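Local coordinates for protein PfVFT1 (Plasmodium falciparum, PDB 5JKQ) that is of uncertain function but has the bi-lobed Venus flytrap architecture of solute-binding proteins and probably captures a small ligand between its lobes, at residues A[180-185]-A[241-246]; A[205-210]-A[226-231]; A[234-239]-A[251-256]. The protein carries 3 engineered substitutions. One frame throughout, in Å; residues are numbered along the deposited sequence.

Overall arrangement
The three contacts belong to one lobe of the bi-lobed Venus flytrap and lie on the same side of the chain's centre, their centres 10 to 12 Å apart. Interactions 1 and 3 share helix 236-244, which packs on the neighbouring antiparallel strands 175-184 and 250-253. In interaction 2, strand 227-229 lies beside strand 206-209, which is in turn the parallel neighbour of strand 250-253. Strand 250-253 thus links all three through the sheet. Along the chain both segments of interaction 2 fall between those of interaction 1 and precede interaction 3, whereas the segments of interactions 1 and 3 alternate. Residues far apart in sequence are thereby gathered into one compact alpha/beta lobe.

Interaction 1 of 3, residues A[180-185]-A[241-246]; sequences KIMILK and KSVLSK
Leu184, Met182 and Val243 carry most of this apolar contact, in which the last residues of strand 175-184 pack against the C-terminal turn of helix 236-244. Leu184 reaches across with both branches. Its CD2 meets the end of Leu244, 4.1 Å from CD2 of that residue, while CD1 lies against the backbone, 3.6 Å from Val243 O. The same CD1 also touches the aliphatic part of Lys246, 4.2 Å from its CD, the two side chains crossing at about a right angle. Met182, present as selenomethionine, offers its terminal methyl: CE sits 4.2 Å from Val243 CB. A bend at the last torsion of the chain (chi3 -70°) places that methyl. Val243 answers with CG1 as well, which packs 4.1 Å from Met182 O and also faces Leu184 CG.

No hydrogen bond crosses the contact; the polar bonds serve the end of the helix. Lys246, with positive phi (72°), forms a Schellman motif, and its N donates to Val243 O at 3.1 Å. The carbonyl that Leu184 CD1 covers is therefore already satisfied. Ser245 OG also turns back, donating to Ser242 O over 2.9 Å from well above the carbonyl plane.

One charge lies at the margin. Lys246 NZ forms a salt bridge with Glu186, just beyond the strand segment, while the middle of its chain lies beside Leu184. Deeper in, the Met182 side chain also touches Tyr236 and Ser240 of the same helix, whereas Ile183 has its side chain on the other face of the strand, against Ile189 and Ile250. A helix laid by its apolar side on a beta sheet in this way is the layered alpha/beta packing of a Venus flytrap lobe.

Interaction 2 of 3, residues A[205-210]-A[226-231]; sequences LKIACL and VTYDYK
Val226 opens the pairing with Leu205 and Ile207: its CG1 faces Leu205 CB, while CG2 meets the tip of Ile207, 3.6 Å from CD1. Thr227 N then donates to Leu205 O, a longer bond of 3.3 Å, and Thr227 O receives Ile207 N at 2.8 Å. On the face shared with Ala208 and Asp229, Thr227 and Lys206 lie side by side at the solvent-exposed end; Thr227 OG1, between the backbone N and the carbonyl carbon (chi1 54°), comes 3.2 Å from Lys206 CG. Tyr228 projects to the opposite face, where CE1 of its ring lies 4.2 Å from Ile207 CD1; its hydroxyl bonds to Leu223 O, and Lys219 makes a cation-pi contact with the ring. Asp229 N donates almost straight to Ile207 O (2.9 Å), and Asp229 O takes Cys209 N over 2.9 Å at a more bent N-H...O angle of 141°. The carboxylate of Asp229 turns to Ser232. Tyr230 closes the pairing, its CB 3.9 Å from Cys209 CB. Backbone bonds thus join the strands and set the parallel register of this beta-alpha-beta unit; the Cys209-Cys215 disulfide ties strand 206-209 to helix 212-222, and Val226, Ile207 and Tyr228 supply apolar packing on that face.

Interaction 3 of 3, residues A[234-239]-A[251-256]; sequences SSYIDL and GVISGI
Tyr236 and Ile253 meet at about a right angle, the methyl CD1 of the isoleucine coming to the edge of the ring, near its plane, 3.7 Å from Tyr236 CD1. Tyr236 stands in the first turn of helix 236-244, and its chi1 of 171° places CG anti to the backbone N, on the strand side. Ile253 likewise points toward the helix, and the same methyl is also 4.1 Å from Tyr236 CB, at the base of the side chain.

Farther out along the same ring, Ile256 crosses obliquely and touches with two branches. Its CD1 lies 3.8 Å from Tyr236 CE1, and its CG2 is 3.6 Å from Tyr236 OH. The second torsion (chi2 -63°) brings CD1 to the ring, while CG2, anti to the backbone N, meets the hydroxyl. Phe258 adds an edge-to-face ring contact with Tyr236.

One turn on, Leu239 points toward the strand and lays CD1 on bare backbone, 3.7 Å from Gly251 CA. A beta carbon on Gly251 would fall 2.5 Å from Leu239 CD1; its absence lets the methyl rest on the backbone and the helix come close. The other methyl, CD2, is turned toward Val252 O and also packs on Ala208 of the next strand. Val252 itself has its side chain on the far face of the sheet, against Ile207 and Leu218.

Ser235 caps the helix start: its OG accepts Asp238 N over 3.3 Å. With no hydrogen bond between the segments, cohesion here comes from dispersion and buried apolar surface, and the fit of ring edge to methyl and of methyl to glycine probably helps set how the helix sits on the sheet.

Interaction 1 of 3, residues A[180-185]-A[241-246]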
loop_
_atom_site.group_PDB
_atom_site.type_symbol
_atom_site.label_atom_id
_atom_site.label_comp_id
_atom_site.label_asym_id
_atom_site.label_seq_id
_atom_site.Cartn_x
_atom_site.Cartn_y
_atom_site.Cartn_z
ATOM N N LYS A 180 -3.142 13.473 6.327
ATOM C CA LYS A 180 -3.284 14.877 6.681
ATOM C C LYS A 180 -4.118 15.022 7.947
ATOM O O LYS A 180 -4.934 14.159 8.271
ATOM C CB LYS A 180 -3.911 15.658 5.525
ATOM C CG LYS A 180 -3.177 15.465 4.207
ATOM C CD LYS A 180 -3.748 16.343 3.114
ATOM C CE LYS A 180 -3.100 16.051 1.771
ATOM N NZ LYS A 180 -1.623 16.242 1.798
ATOM N N ILE A 181 -3.887 16.113 8.666
ATOM C CA ILE A 181 -4.587 16.383 9.915
ATOM C C ILE A 181 -5.310 17.715 9.802
ATOM O O ILE A 181 -4.674 18.751 9.619
ATOM C CB ILE A 181 -3.614 16.417 11.118
ATOM C CG1 ILE A 181 -2.910 15.065 11.264
ATOM C CG2 ILE A 181 -4.357 16.766 12.410
ATOM C CD1 ILE A 181 -1.772 15.063 12.261
HETATM N N MSE A 182 -6.635 17.686 9.895
HETATM C CA MSE A 182 -7.399 18.924 9.908
HETATM C C MSE A 182 -7.835 19.261 11.330
HETATM O O MSE A 182 -8.236 18.387 12.103
HETATM C CB MSE A 182 -8.604 18.845 8.969
HETATM C CG MSE A 182 -9.595 17.740 9.227
HETATM SE SE MSE A 182 -11.120 17.963 8.016
HETATM C CE MSE A 182 -11.897 19.556 8.816
ATOM N N ILE A 183 -7.731 20.542 11.667
ATOM C CA ILE A 183 -7.959 21.015 13.025
ATOM C C ILE A 183 -8.411 22.472 12.997
ATOM O O ILE A 183 -8.094 23.210 12.064
ATOM C CB ILE A 183 -6.675 20.871 13.883
ATOM C CG1 ILE A 183 -6.940 21.273 15.338
ATOM C CG2 ILE A 183 -5.534 21.694 13.280
ATOM C CD1 ILE A 183 -5.790 20.961 16.286
ATOM N N LEU A 184 -9.163 22.879 14.014
ATOM C CA LEU A 184 -9.602 24.264 14.130
ATOM C C LEU A 184 -8.407 25.182 14.374
ATOM O O LEU A 184 -7.548 24.885 15.203
ATOM C CB LEU A 184 -10.619 24.407 15.260
ATOM C CG LEU A 184 -11.941 23.670 15.047
ATOM C CD1 LEU A 184 -12.690 23.513 16.360
ATOM C CD2 LEU A 184 -12.796 24.408 14.028
ATOM N N LYS A 185 -8.357 26.293 13.644
ATOM C CA LYS A 185 -7.263 27.253 13.774
ATOM C C LYS A 185 -7.149 27.815 15.183
ATOM O O LYS A 185 -6.068 28.211 15.615
ATOM C CB LYS A 185 -7.447 28.411 12.788
ATOM C CG LYS A 185 -6.894 28.149 11.401
ATOM C CD LYS A 185 -6.207 29.382 10.833
ATOM C CE LYS A 185 -5.409 29.049 9.580
ATOM N NZ LYS A 185 -4.910 30.267 8.894
ATOM N N LYS A 241 -17.636 17.679 9.614
ATOM C CA LYS A 241 -18.711 18.107 10.501
ATOM C C LYS A 241 -18.326 17.876 11.961
ATOM O O LYS A 241 -18.609 18.702 12.828
ATOM C CB LYS A 241 -20.002 17.356 10.158
ATOM C CG LYS A 241 -21.245 17.859 10.872
ATOM C CD LYS A 241 -22.363 18.155 9.878
ATOM C CE LYS A 241 -23.671 18.516 10.573
ATOM N NZ LYS A 241 -24.385 17.316 11.096
ATOM N N SER A 242 -17.654 16.758 12.216
ATOM C CA SER A 242 -17.282 16.368 13.571
ATOM C C SER A 242 -16.194 17.267 14.155
ATOM O O SER A 242 -16.224 17.596 15.341
ATOM C CB SER A 242 -16.814 14.913 13.585
ATOM O OG SER A 242 -16.451 14.503 14.890
ATOM N N VAL A 243 -15.229 17.655 13.327
ATOM C CA VAL A 243 -14.174 18.564 13.764
ATOM C C VAL A 243 -14.743 19.960 14.013
ATOM O O VAL A 243 -14.375 20.622 14.983
ATOM C CB VAL A 243 -13.033 18.642 12.725
ATOM C CG1 VAL A 243 -12.031 19.745 13.078
ATOM C CG2 VAL A 243 -12.328 17.299 12.626
ATOM N N LEU A 244 -15.636 20.400 13.132
ATOM C CA LEU A 244 -16.250 21.719 13.252
ATOM C C LEU A 244 -17.203 21.778 14.442
ATOM O O LEU A 244 -17.306 22.806 15.112
ATOM C CB LEU A 244 -16.992 22.084 11.963
ATOM C CG LEU A 244 -16.111 22.308 10.732
ATOM C CD1 LEU A 244 -16.953 22.361 9.471
ATOM C CD2 LEU A 244 -15.296 23.583 10.876
ATOM N N SER A 245 -17.893 20.671 14.705
ATOM C CA SER A 245 -18.802 20.585 15.845
ATOM C C SER A 245 -18.034 20.502 17.160
ATOM O O SER A 245 -18.633 20.508 18.236
ATOM C CB SER A 245 -19.722 19.372 15.713
ATOM O OG SER A 245 -19.008 18.172 15.947
ATOM N N LYS A 246 -16.711 20.397 17.062
ATOM C CA LYS A 246 -15.831 20.445 18.228
ATOM C C LYS A 246 -15.923 19.176 19.081
ATOM O O LYS A 246 -15.501 19.169 20.238
ATOM C CB LYS A 246 -16.163 21.677 19.073
ATOM C CG LYS A 246 -14.964 22.377 19.676
ATOM C CD LYS A 246 -15.177 23.882 19.667
ATOM C CE LYS A 246 -14.073 24.611 20.408
ATOM N NZ LYS A 246 -14.231 26.090 20.321
#

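Interaction 2 of 3, residues A[205-210]-A[226-231]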
loop_
_atom_site.group_PDB
_atom_site.type_symbol
_atom_site.label_atom_id
_atom_site.label_comp_id
_atom_site.label_asym_id
_atom_site.label_seq_id
_atom_site.Cartn_x
_atom_site.Cartn_y
_atom_site.Cartn_z
ATOM N N LEU A 205 -9.370 13.537 25.073
ATOM C CA LEU A 205 -9.565 13.916 23.677
ATOM C C LEU A 205 -9.883 12.706 22.807
ATOM O O LEU A 205 -9.537 11.573 23.149
ATOM C CB LEU A 205 -8.323 14.627 23.141
ATOM C CG LEU A 205 -7.938 15.917 23.871
ATOM C CD1 LEU A 205 -6.606 16.433 23.362
ATOM C CD2 LEU A 205 -9.016 16.981 23.712
ATOM N N LYS A 206 -10.545 12.960 21.682
ATOM C CA LYS A 206 -10.942 11.908 20.751
ATOM C C LYS A 206 -10.586 12.320 19.327
ATOM O O LYS A 206 -10.695 13.493 18.968
ATOM C CB LYS A 206 -12.441 11.621 20.871
ATOM C CG LYS A 206 -12.963 11.678 22.305
ATOM C CD LYS A 206 -14.373 11.111 22.430
ATOM C CE LYS A 206 -14.856 11.154 23.877
ATOM N NZ LYS A 206 -16.194 10.519 24.060
ATOM N N ILE A 207 -10.161 11.349 18.521
ATOM C CA ILE A 207 -9.698 11.615 17.161
ATOM C C ILE A 207 -10.624 10.975 16.136
ATOM O O ILE A 207 -10.955 9.792 16.232
ATOM C CB ILE A 207 -8.248 11.106 16.966
ATOM C CG1 ILE A 207 -7.296 11.963 17.808
ATOM C CG2 ILE A 207 -7.840 11.139 15.487
ATOM C CD1 ILE A 207 -5.829 11.586 17.689
ATOM N N ALA A 208 -11.039 11.773 15.154
ATOM C CA ALA A 208 -11.885 11.291 14.068
ATOM C C ALA A 208 -11.039 10.910 12.859
ATOM O O ALA A 208 -10.094 11.614 12.504
ATOM C CB ALA A 208 -12.907 12.344 13.686
ATOM N N CYS A 209 -11.391 9.794 12.227
ATOM C CA CYS A 209 -10.668 9.302 11.058
ATOM C C CYS A 209 -11.637 8.745 10.018
ATOM O O CYS A 209 -12.673 8.185 10.362
ATOM C CB CYS A 209 -9.664 8.224 11.469
ATOM S SG CYS A 209 -8.468 8.745 12.723
ATOM N N LEU A 210 -11.298 8.901 8.744
ATOM C CA LEU A 210 -12.163 8.423 7.672
ATOM C C LEU A 210 -11.952 6.931 7.442
ATOM O O LEU A 210 -12.868 6.223 7.028
ATOM C CB LEU A 210 -11.905 9.207 6.383
ATOM C CG LEU A 210 -12.746 8.813 5.166
ATOM C CD1 LEU A 210 -14.236 8.877 5.473
ATOM C CD2 LEU A 210 -12.413 9.709 3.987
ATOM N N VAL A 226 -5.428 9.051 23.669
ATOM C CA VAL A 226 -6.684 9.478 23.066
ATOM C C VAL A 226 -7.491 8.271 22.604
ATOM O O VAL A 226 -6.970 7.157 22.541
ATOM C CB VAL A 226 -6.447 10.415 21.862
ATOM C CG1 VAL A 226 -5.684 11.655 22.290
ATOM C CG2 VAL A 226 -5.687 9.692 20.764
ATOM N N THR A 227 -8.763 8.503 22.287
ATOM C CA THR A 227 -9.619 7.472 21.709
ATOM C C THR A 227 -9.720 7.676 20.200
ATOM O O THR A 227 -9.722 8.810 19.718
ATOM C CB THR A 227 -11.026 7.486 22.333
ATOM O OG1 THR A 227 -11.585 8.801 22.233
ATOM C CG2 THR A 227 -10.962 7.080 23.796
ATOM N N TYR A 228 -9.801 6.571 19.465
ATOM C CA TYR A 228 -9.793 6.605 18.006
ATOM C C TYR A 228 -11.127 6.146 17.434
ATOM O O TYR A 228 -11.569 5.025 17.686
ATOM C CB TYR A 228 -8.660 5.729 17.465
ATOM C CG TYR A 228 -7.308 6.100 18.027
ATOM C CD1 TYR A 228 -6.516 7.057 17.406
ATOM C CD2 TYR A 228 -6.828 5.504 19.185
ATOM C CE1 TYR A 228 -5.282 7.405 17.920
ATOM C CE2 TYR A 228 -5.594 5.846 19.707
ATOM C CZ TYR A 228 -4.826 6.797 19.069
ATOM O OH TYR A 228 -3.597 7.147 19.580
ATOM N N ASP A 229 -11.760 7.026 16.664
ATOM C CA ASP A 229 -13.036 6.729 16.025
ATOM C C ASP A 229 -12.918 6.865 14.511
ATOM O O ASP A 229 -12.676 7.960 13.998
ATOM C CB ASP A 229 -14.128 7.659 16.558
ATOM C CG ASP A 229 -15.505 7.304 16.035
ATOM O OD1 ASP A 229 -15.703 6.150 15.598
ATOM O OD2 ASP A 229 -16.395 8.179 16.068
ATOM N N TYR A 230 -13.087 5.749 13.807
ATOM C CA TYR A 230 -13.053 5.741 12.348
ATOM C C TYR A 230 -14.310 5.114 11.745
ATOM O O TYR A 230 -14.594 5.285 10.558
ATOM C CB TYR A 230 -11.815 4.996 11.849
ATOM C CG TYR A 230 -11.760 3.547 12.267
ATOM C CD1 TYR A 230 -12.343 2.556 11.487
ATOM C CD2 TYR A 230 -11.121 3.168 13.438
ATOM C CE1 TYR A 230 -12.294 1.229 11.865
ATOM C CE2 TYR A 230 -11.067 1.844 13.825
ATOM C CZ TYR A 230 -11.654 0.879 13.036
ATOM O OH TYR A 230 -11.602 -0.442 13.419
ATOM N N LYS A 231 -15.061 4.391 12.567
ATOM C CA LYS A 231 -16.260 3.706 12.104
ATOM C C LYS A 231 -17.415 4.676 11.855
ATOM O O LYS A 231 -18.289 4.411 11.031
ATOM C CB LYS A 231 -16.676 2.641 13.121
ATOM C CG LYS A 231 -15.747 1.437 13.155
ATOM C CD LYS A 231 -16.001 0.555 14.368
ATOM C CE LYS A 231 -15.047 -0.631 14.393
ATOM N NZ LYS A 231 -15.327 -1.564 15.521
#

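Interaction 3 of 3, residues A[234-239]-A[251-256]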
loop_
_atom_site.group_PDB
_atom_site.type_symbol
_atom_site.label_atom_id
_atom_site.label_comp_id
_atom_site.label_asym_id
_atom_site.label_seq_id
_atom_site.Cartn_x
_atom_site.Cartn_y
_atom_site.Cartn_z
ATOM N N SER A 234 -17.975 8.166 7.044
ATOM C CA SER A 234 -17.989 7.538 5.725
ATOM C C SER A 234 -17.649 8.524 4.607
ATOM O O SER A 234 -17.599 8.147 3.436
ATOM C CB SER A 234 -19.362 6.915 5.456
ATOM O OG SER A 234 -19.716 6.003 6.481
ATOM N N SER A 235 -17.422 9.785 4.964
ATOM C CA SER A 235 -17.104 10.798 3.965
ATOM C C SER A 235 -16.376 11.988 4.573
ATOM O O SER A 235 -16.369 12.180 5.789
ATOM C CB SER A 235 -18.380 11.278 3.269
ATOM O OG SER A 235 -19.214 11.991 4.164
ATOM N N TYR A 236 -15.759 12.782 3.703
ATOM C CA TYR A 236 -15.062 13.991 4.110
ATOM C C TYR A 236 -16.008 14.949 4.829
ATOM O O TYR A 236 -15.641 15.556 5.835
ATOM C CB TYR A 236 -14.443 14.660 2.884
ATOM C CG TYR A 236 -13.865 16.034 3.124
ATOM C CD1 TYR A 236 -12.748 16.211 3.929
ATOM C CD2 TYR A 236 -14.420 17.153 2.519
ATOM C CE1 TYR A 236 -12.210 17.466 4.139
ATOM C CE2 TYR A 236 -13.886 18.413 2.720
ATOM C CZ TYR A 236 -12.781 18.564 3.531
ATOM O OH TYR A 236 -12.246 19.814 3.736
ATOM N N ILE A 237 -17.229 15.065 4.316
ATOM C CA ILE A 237 -18.221 15.965 4.892
ATOM C C ILE A 237 -18.595 15.518 6.305
ATOM O O ILE A 237 -18.751 16.349 7.198
ATOM C CB ILE A 237 -19.481 16.046 4.000
ATOM C CG1 ILE A 237 -19.130 16.739 2.683
ATOM C CG2 ILE A 237 -20.616 16.808 4.699
ATOM C CD1 ILE A 237 -20.200 16.629 1.615
ATOM N N ASP A 238 -18.728 14.208 6.505
ATOM C CA ASP A 238 -19.026 13.662 7.827
ATOM C C ASP A 238 -17.886 13.955 8.786
ATOM O O ASP A 238 -18.090 14.503 9.870
ATOM C CB ASP A 238 -19.260 12.149 7.763
ATOM C CG ASP A 238 -20.464 11.774 6.925
ATOM O OD1 ASP A 238 -21.372 12.616 6.769
ATOM O OD2 ASP A 238 -20.504 10.629 6.428
ATOM N N LEU A 239 -16.684 13.569 8.369
ATOM C CA LEU A 239 -15.469 13.785 9.142
ATOM C C LEU A 239 -15.351 15.259 9.531
ATOM O O LEU A 239 -15.129 15.587 10.697
ATOM C CB LEU A 239 -14.255 13.318 8.322
ATOM C CG LEU A 239 -12.814 13.306 8.854
ATOM C CD1 LEU A 239 -12.246 14.706 9.068
ATOM C CD2 LEU A 239 -12.705 12.473 10.121
ATOM N N GLY A 251 -9.219 15.815 12.760
ATOM C CA GLY A 251 -9.703 14.876 11.768
ATOM C C GLY A 251 -8.530 14.393 10.938
ATOM O O GLY A 251 -7.768 15.202 10.405
ATOM N N VAL A 252 -8.373 13.076 10.848
ATOM C CA VAL A 252 -7.301 12.476 10.064
ATOM C C VAL A 252 -7.856 11.983 8.736
ATOM O O VAL A 252 -8.829 11.227 8.701
ATOM C CB VAL A 252 -6.633 11.301 10.803
ATOM C CG1 VAL A 252 -5.362 10.878 10.079
ATOM C CG2 VAL A 252 -6.323 11.678 12.247
ATOM N N ILE A 253 -7.232 12.409 7.644
ATOM C CA ILE A 253 -7.734 12.094 6.316
ATOM C C ILE A 253 -6.619 12.206 5.276
ATOM O O ILE A 253 -5.698 13.008 5.426
ATOM C CB ILE A 253 -8.921 13.020 5.953
ATOM C CG1 ILE A 253 -9.667 12.487 4.730
ATOM C CG2 ILE A 253 -8.451 14.468 5.752
ATOM C CD1 ILE A 253 -11.100 12.966 4.651
ATOM N N SER A 254 -6.703 11.392 4.230
ATOM C CA SER A 254 -5.646 11.316 3.225
ATOM C C SER A 254 -5.776 12.380 2.136
ATOM O O SER A 254 -4.821 12.639 1.404
ATOM C CB SER A 254 -5.639 9.928 2.580
ATOM O OG SER A 254 -5.543 8.913 3.563
ATOM N N GLY A 255 -6.952 12.992 2.025
ATOM C CA GLY A 255 -7.191 13.985 0.992
ATOM C C GLY A 255 -8.237 15.022 1.350
ATOM O O GLY A 255 -9.057 14.815 2.244
ATOM N N ILE A 256 -8.199 16.141 0.629
ATOM C CA ILE A 256 -9.112 17.258 0.845
ATOM C C ILE A 256 -9.828 17.601 -0.467
ATOM O O ILE A 256 -9.252 18.262 -1.331
ATOM C CB ILE A 256 -8.360 18.506 1.370
ATOM C CG1 ILE A 256 -7.591 18.173 2.655
ATOM C CG2 ILE A 256 -9.321 19.667 1.601
ATOM C CD1 ILE A 256 -8.467 17.765 3.837
#